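PDB 1WDV: hypothetical protein APE2540 from Aeropyrum pernix, which probably hydrolyses mischarged aminoacyl-tRNA, as expected of a ProX-type trans-editing deacylase that removes alanine from tRNA(Pro). Local coordinates for residues Val55-Lys64 / Asn106-Leu115. Sequence-based numbering, arbitrary orientation.
Sequences VYAVVIPGDK and NIVLVVDRIL
A57 and V59 each give their N-H, to V108 O and V110 O, and take with their C=O, from V110 N and D112 N, while V55 O takes V108 N, pairing strands 55-61 and 108-112 as parallel neighbours within the mixed five-stranded sheet of the aminoacyl-tRNA editing domain. Five backbone hydrogen bonds join them, from V108 N to V55 O at 2.9 Å through to D112 N on V59 O at 3.0 Å, and the strand directions differ by 24°. Beta-branched valines suit these extended backbones and give both faces a hydrocarbon surface: Y56, V58 and V110 meet helix 68-75, whereas L109 and V111 pack on helix 136-143. Y56 runs alongside V108, its CD2 3.7 Å from V108 CB, while its hydroxyl bonds to D50; a tyrosine thus serves a partly exposed site, greasy along the ring and polar at its end.

I107 can be followed outward. Its CB lies 4.0 Å from V55 O; there the side chain forks. CG2, trans to the backbone N, reaches A57 CB, the methyl, at 3.7 Å, an approach that the small alanine permits. CG1 instead turns to V55 CG1, and CD1 continues along that same methyl at 3.8 Å. Cutting I107 back to an alanine would probably open a gap beside V55 CG1 and deprive the A57 methyl of a neighbour.

At the far end L115 splits its tip, CD1 going to V59 CG1 and CD2 to the ring of P61, whose lack of an N-H suits the place where the ladder stops. D112 turns the chain there: with CG trans to its backbone N (chi1 -167°), the anti lone pair of OD1 receives I114 N at 2.8 Å, an Asx turn, and OD2 bonds to V150 N and S151 OG.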
ATOM      1  N   VAL A  55      -6.361  -0.868  13.001  1.00  9.07           N
ATOM      2  CA  VAL A  55      -6.349  -1.035  11.560  1.00  8.35           C
ATOM      3  C   VAL A  55      -4.982  -0.650  11.046  1.00  7.45           C
ATOM      4  O   VAL A  55      -4.454   0.413  11.387  1.00  6.83           O
ATOM      5  CB  VAL A  55      -7.407  -0.155  10.881  1.00  8.58           C
ATOM      6  CG1 VAL A  55      -7.418  -0.433   9.369  1.00  6.69           C
ATOM      7  CG2 VAL A  55      -8.803  -0.450  11.512  1.00  7.60           C
ATOM      8  N   TYR A  56      -4.425  -1.511  10.204  1.00  6.68           N
ATOM      9  CA  TYR A  56      -3.118  -1.277   9.620  1.00  6.32           C
ATOM     10  C   TYR A  56      -3.168  -1.330   8.089  1.00  5.63           C
ATOM     11  O   TYR A  56      -4.020  -2.016   7.519  1.00  8.42           O
ATOM     12  CB  TYR A  56      -2.143  -2.356  10.082  1.00  6.88           C
ATOM     13  CG  TYR A  56      -2.050  -2.539  11.570  1.00  7.07           C
ATOM     14  CD1 TYR A  56      -3.017  -3.280  12.250  1.00 11.45           C
ATOM     15  CD2 TYR A  56      -0.999  -1.979  12.296  1.00 13.02           C
ATOM     16  CE1 TYR A  56      -2.951  -3.469  13.626  1.00 15.44           C
ATOM     17  CE2 TYR A  56      -0.928  -2.163  13.701  1.00 17.45           C
ATOM     18  CZ  TYR A  56      -1.916  -2.913  14.337  1.00 16.47           C
ATOM     19  OH  TYR A  56      -1.899  -3.100  15.704  1.00 25.12           O
ATOM     20  N   ALA A  57      -2.284  -0.577   7.444  1.00  5.45           N
ATOM     21  CA  ALA A  57      -2.144  -0.588   5.977  1.00  3.68           C
ATOM     22  C   ALA A  57      -0.708  -1.106   5.847  1.00  4.96           C
ATOM     23  O   ALA A  57       0.226  -0.480   6.324  1.00  6.56           O
ATOM     24  CB  ALA A  57      -2.264   0.819   5.402  1.00  5.18           C
ATOM     25  N   VAL A  58      -0.557  -2.254   5.195  1.00  6.02           N
ATOM     26  CA  VAL A  58       0.734  -2.919   5.090  1.00  5.69           C
ATOM     27  C   VAL A  58       1.146  -2.996   3.621  1.00  6.31           C
ATOM     28  O   VAL A  58       0.487  -3.652   2.819  1.00  6.93           O
ATOM     29  CB  VAL A  58       0.607  -4.353   5.702  1.00  7.06           C
ATOM     30  CG1 VAL A  58       2.001  -5.025   5.785  1.00  6.77           C
ATOM     31  CG2 VAL A  58      -0.038  -4.248   7.110  1.00  6.89           C
ATOM     32  N   VAL A  59       2.250  -2.332   3.289  1.00  4.73           N
ATOM     33  CA  VAL A  59       2.737  -2.281   1.923  1.00  6.12           C
ATOM     34  C   VAL A  59       3.785  -3.344   1.674  1.00  6.24           C
ATOM     35  O   VAL A  59       4.849  -3.346   2.312  1.00  7.80           O
ATOM     36  CB  VAL A  59       3.353  -0.891   1.609  1.00  7.97           C
ATOM     37  CG1 VAL A  59       3.755  -0.825   0.174  1.00  7.81           C
ATOM     38  CG2 VAL A  59       2.313   0.210   1.917  1.00  6.94           C
ATOM     39  N   ILE A  60       3.473  -4.256   0.744  1.00  6.65           N
ATOM     40  CA  ILE A  60       4.379  -5.354   0.418  1.00  6.77           C
ATOM     41  C   ILE A  60       4.580  -5.501  -1.088  1.00  5.61           C
ATOM     42  O   ILE A  60       3.806  -4.958  -1.889  1.00  7.44           O
ATOM     43  CB  ILE A  60       3.872  -6.724   0.984  1.00  7.93           C
ATOM     44  CG1 ILE A  60       2.609  -7.176   0.251  1.00  9.37           C
ATOM     45  CG2 ILE A  60       3.562  -6.595   2.507  1.00 10.06           C
ATOM     46  CD1 ILE A  60       2.194  -8.645   0.595  1.00  9.57           C
ATOM     47  N   PRO A  61       5.656  -6.191  -1.495  1.00  7.68           N
ATOM     48  CA  PRO A  61       5.970  -6.430  -2.915  1.00  9.35           C
ATOM     49  C   PRO A  61       4.837  -7.216  -3.560  1.00  9.22           C
ATOM     50  O   PRO A  61       4.218  -8.060  -2.925  1.00  8.64           O
ATOM     51  CB  PRO A  61       7.250  -7.256  -2.873  1.00  8.76           C
ATOM     52  CG  PRO A  61       7.839  -6.928  -1.549  1.00 10.85           C
ATOM     53  CD  PRO A  61       6.670  -6.806  -0.625  1.00  9.29           C
ATOM     54  N   GLY A  62       4.597  -6.961  -4.837  1.00  8.87           N
ATOM     55  CA  GLY A  62       3.502  -7.606  -5.536  1.00  7.87           C
ATOM     56  C   GLY A  62       3.611  -9.098  -5.723  1.00  8.23           C
ATOM     57  O   GLY A  62       2.571  -9.767  -5.931  1.00  7.88           O
ATOM     58  N   ASP A  63       4.847  -9.607  -5.684  1.00  7.00           N
ATOM     59  CA  ASP A  63       5.078 -11.038  -5.839  1.00  7.73           C
ATOM     60  C   ASP A  63       5.132 -11.776  -4.502  1.00  9.88           C
ATOM     61  O   ASP A  63       5.563 -12.923  -4.448  1.00  9.58           O
ATOM     62  CB  ASP A  63       6.352 -11.315  -6.674  1.00  8.99           C
ATOM     63  CG  ASP A  63       7.613 -10.682  -6.093  1.00 12.52           C
ATOM     64  OD1 ASP A  63       7.522  -9.894  -5.136  1.00  9.86           O
ATOM     65  OD2 ASP A  63       8.716 -10.977  -6.616  1.00 10.21           O
ATOM     66  N   LYS A  64       4.672 -11.141  -3.421  1.00  9.63           N
ATOM     67  CA  LYS A  64       4.652 -11.822  -2.117  1.00 10.35           C
ATOM     68  C   LYS A  64       3.254 -11.725  -1.533  1.00 11.24           C
ATOM     69  O   LYS A  64       2.375 -11.084  -2.102  1.00 11.47           O
ATOM     70  CB  LYS A  64       5.624 -11.164  -1.130  1.00 10.90           C
ATOM     71  CG  LYS A  64       7.050 -10.995  -1.640  1.00 11.99           C
ATOM     72  CD  LYS A  64       7.825 -12.296  -1.630  1.00 16.27           C
ATOM     73  CE  LYS A  64       9.322 -12.018  -1.865  1.00 20.84           C
ATOM     74  NZ  LYS A  64      10.054 -13.300  -2.058  1.00 28.49           N
ATOM     75  N   ASN A 106      -6.456   6.919  11.667  1.00  7.99           N
ATOM     76  CA  ASN A 106      -6.349   5.854  12.651  1.00  8.88           C
ATOM     77  C   ASN A 106      -5.559   4.681  12.093  1.00  7.60           C
ATOM     78  O   ASN A 106      -5.060   3.849  12.848  1.00  8.64           O
ATOM     79  CB  ASN A 106      -7.729   5.355  13.069  1.00 10.28           C
ATOM     80  CG  ASN A 106      -8.515   4.768  11.900  1.00 11.25           C
ATOM     81  OD1 ASN A 106      -8.701   5.435  10.888  1.00 14.20           O
ATOM     82  ND2 ASN A 106      -8.971   3.513  12.034  1.00 12.36           N
ATOM     83  N   ILE A 107      -5.450   4.615  10.767  1.00  7.99           N
ATOM     84  CA  ILE A 107      -4.754   3.490  10.154  1.00  7.23           C
ATOM     85  C   ILE A 107      -3.246   3.630  10.266  1.00  6.37           C
ATOM     86  O   ILE A 107      -2.666   4.642   9.893  1.00  8.55           O
ATOM     87  CB  ILE A 107      -5.212   3.332   8.692  1.00  8.08           C
ATOM     88  CG1 ILE A 107      -6.738   3.138   8.684  1.00 10.02           C
ATOM     89  CG2 ILE A 107      -4.447   2.144   8.037  1.00  5.65           C
ATOM     90  CD1 ILE A 107      -7.336   2.813   7.320  1.00 10.69           C
ATOM     91  N   VAL A 108      -2.627   2.588  10.806  1.00  4.95           N
ATOM     92  CA  VAL A 108      -1.194   2.554  11.024  1.00  7.46           C
ATOM     93  C   VAL A 108      -0.489   1.975   9.813  1.00  7.37           C
ATOM     94  O   VAL A 108      -0.796   0.847   9.398  1.00  8.43           O
ATOM     95  CB  VAL A 108      -0.904   1.695  12.241  1.00  8.73           C
ATOM     96  CG1 VAL A 108       0.599   1.540  12.430  1.00 12.12           C
ATOM     97  CG2 VAL A 108      -1.584   2.324  13.465  1.00  9.86           C
ATOM     98  N   LEU A 109       0.482   2.716   9.277  1.00  6.67           N
ATOM     99  CA  LEU A 109       1.205   2.249   8.092  1.00  5.66           C
ATOM    100  C   LEU A 109       2.446   1.410   8.420  1.00  6.30           C
ATOM    101  O   LEU A 109       3.240   1.777   9.297  1.00  6.53           O
ATOM    102  CB  LEU A 109       1.619   3.465   7.249  1.00  8.10           C
ATOM    103  CG  LEU A 109       2.377   3.221   5.938  1.00  8.02           C
ATOM    104  CD1 LEU A 109       1.438   2.507   4.976  1.00  9.00           C
ATOM    105  CD2 LEU A 109       2.844   4.545   5.341  1.00  8.29           C
ATOM    106  N   VAL A 110       2.589   0.289   7.724  1.00  6.94           N
ATOM    107  CA  VAL A 110       3.732  -0.634   7.896  1.00  7.40           C
ATOM    108  C   VAL A 110       4.300  -0.886   6.497  1.00  7.21           C
ATOM    109  O   VAL A 110       3.554  -1.178   5.573  1.00  6.16           O
ATOM    110  CB  VAL A 110       3.269  -1.995   8.506  1.00  8.61           C
ATOM    111  CG1 VAL A 110       4.453  -2.955   8.646  1.00  9.61           C
ATOM    112  CG2 VAL A 110       2.595  -1.775   9.868  1.00  9.99           C
ATOM    113  N   VAL A 111       5.620  -0.793   6.342  1.00  5.74           N
ATOM    114  CA  VAL A 111       6.249  -0.994   5.026  1.00  7.45           C
ATOM    115  C   VAL A 111       7.234  -2.148   5.101  1.00  5.82           C
ATOM    116  O   VAL A 111       8.075  -2.191   6.003  1.00  8.55           O
ATOM    117  CB  VAL A 111       6.988   0.297   4.574  1.00  5.89           C
ATOM    118  CG1 VAL A 111       7.698   0.075   3.242  1.00  8.82           C
ATOM    119  CG2 VAL A 111       5.961   1.416   4.374  1.00  8.20           C
ATOM    120  N   ASP A 112       7.113  -3.115   4.193  1.00  7.07           N
ATOM    121  CA  ASP A 112       8.058  -4.226   4.219  1.00  6.35           C
ATOM    122  C   ASP A 112       9.457  -3.750   3.844  1.00  8.28           C
ATOM    123  O   ASP A 112       9.639  -3.091   2.824  1.00  6.23           O
ATOM    124  CB  ASP A 112       7.654  -5.351   3.291  1.00 10.67           C
ATOM    125  CG  ASP A 112       8.468  -6.603   3.565  1.00 14.63           C
ATOM    126  OD1 ASP A 112       9.667  -6.657   3.201  1.00 18.69           O
ATOM    127  OD2 ASP A 112       7.942  -7.520   4.199  1.00 15.99           O
ATOM    128  N   ARG A 113      10.458  -4.112   4.646  1.00 10.48           N
ATOM    129  CA  ARG A 113      11.803  -3.600   4.384  1.00  8.79           C
ATOM    130  C   ARG A 113      12.417  -4.047   3.066  1.00 10.03           C
ATOM    131  O   ARG A 113      13.329  -3.384   2.580  1.00  9.71           O
ATOM    132  CB  ARG A 113      12.768  -3.921   5.554  1.00 13.54           C
ATOM    133  CG  ARG A 113      13.702  -5.074   5.327  1.00 12.96           C
ATOM    134  CD  ARG A 113      14.555  -5.413   6.536  1.00  8.60           C
ATOM    135  NE  ARG A 113      13.780  -5.670   7.742  1.00 10.38           N
ATOM    136  CZ  ARG A 113      13.639  -4.810   8.746  1.00  9.49           C
ATOM    137  NH1 ARG A 113      14.218  -3.610   8.711  1.00  9.39           N
ATOM    138  NH2 ARG A 113      12.916  -5.158   9.803  1.00 11.91           N
ATOM    139  N   ILE A 114      11.928  -5.143   2.487  1.00  8.01           N
ATOM    140  CA  ILE A 114      12.496  -5.582   1.209  1.00  9.99           C
ATOM    141  C   ILE A 114      12.282  -4.503   0.133  1.00 10.01           C
ATOM    142  O   ILE A 114      12.997  -4.463  -0.872  1.00 10.39           O
ATOM    143  CB  ILE A 114      11.896  -6.957   0.760  1.00 13.32           C
ATOM    144  CG1 ILE A 114      12.703  -7.525  -0.405  1.00 16.02           C
ATOM    145  CG2 ILE A 114      10.476  -6.800   0.322  1.00 13.70           C
ATOM    146  CD1 ILE A 114      12.416  -8.986  -0.664  1.00 14.29           C
ATOM    147  N   LEU A 115      11.336  -3.593   0.360  1.00  6.45           N
ATOM    148  CA  LEU A 115      11.093  -2.544  -0.615  1.00  8.10           C
ATOM    149  C   LEU A 115      12.030  -1.345  -0.488  1.00  7.19           C
ATOM    150  O   LEU A 115      12.106  -0.536  -1.395  1.00  8.58           O
ATOM    151  CB  LEU A 115       9.655  -2.025  -0.479  1.00  7.67           C
ATOM    152  CG  LEU A 115       8.545  -3.040  -0.773  1.00  7.77           C
ATOM    153  CD1 LEU A 115       7.211  -2.397  -0.386  1.00  7.05           C
ATOM    154  CD2 LEU A 115       8.572  -3.444  -2.262  1.00  8.76           C
TER
HETATM  155  O   HOH W   1      -5.468   1.460  14.380  1.00 10.41           O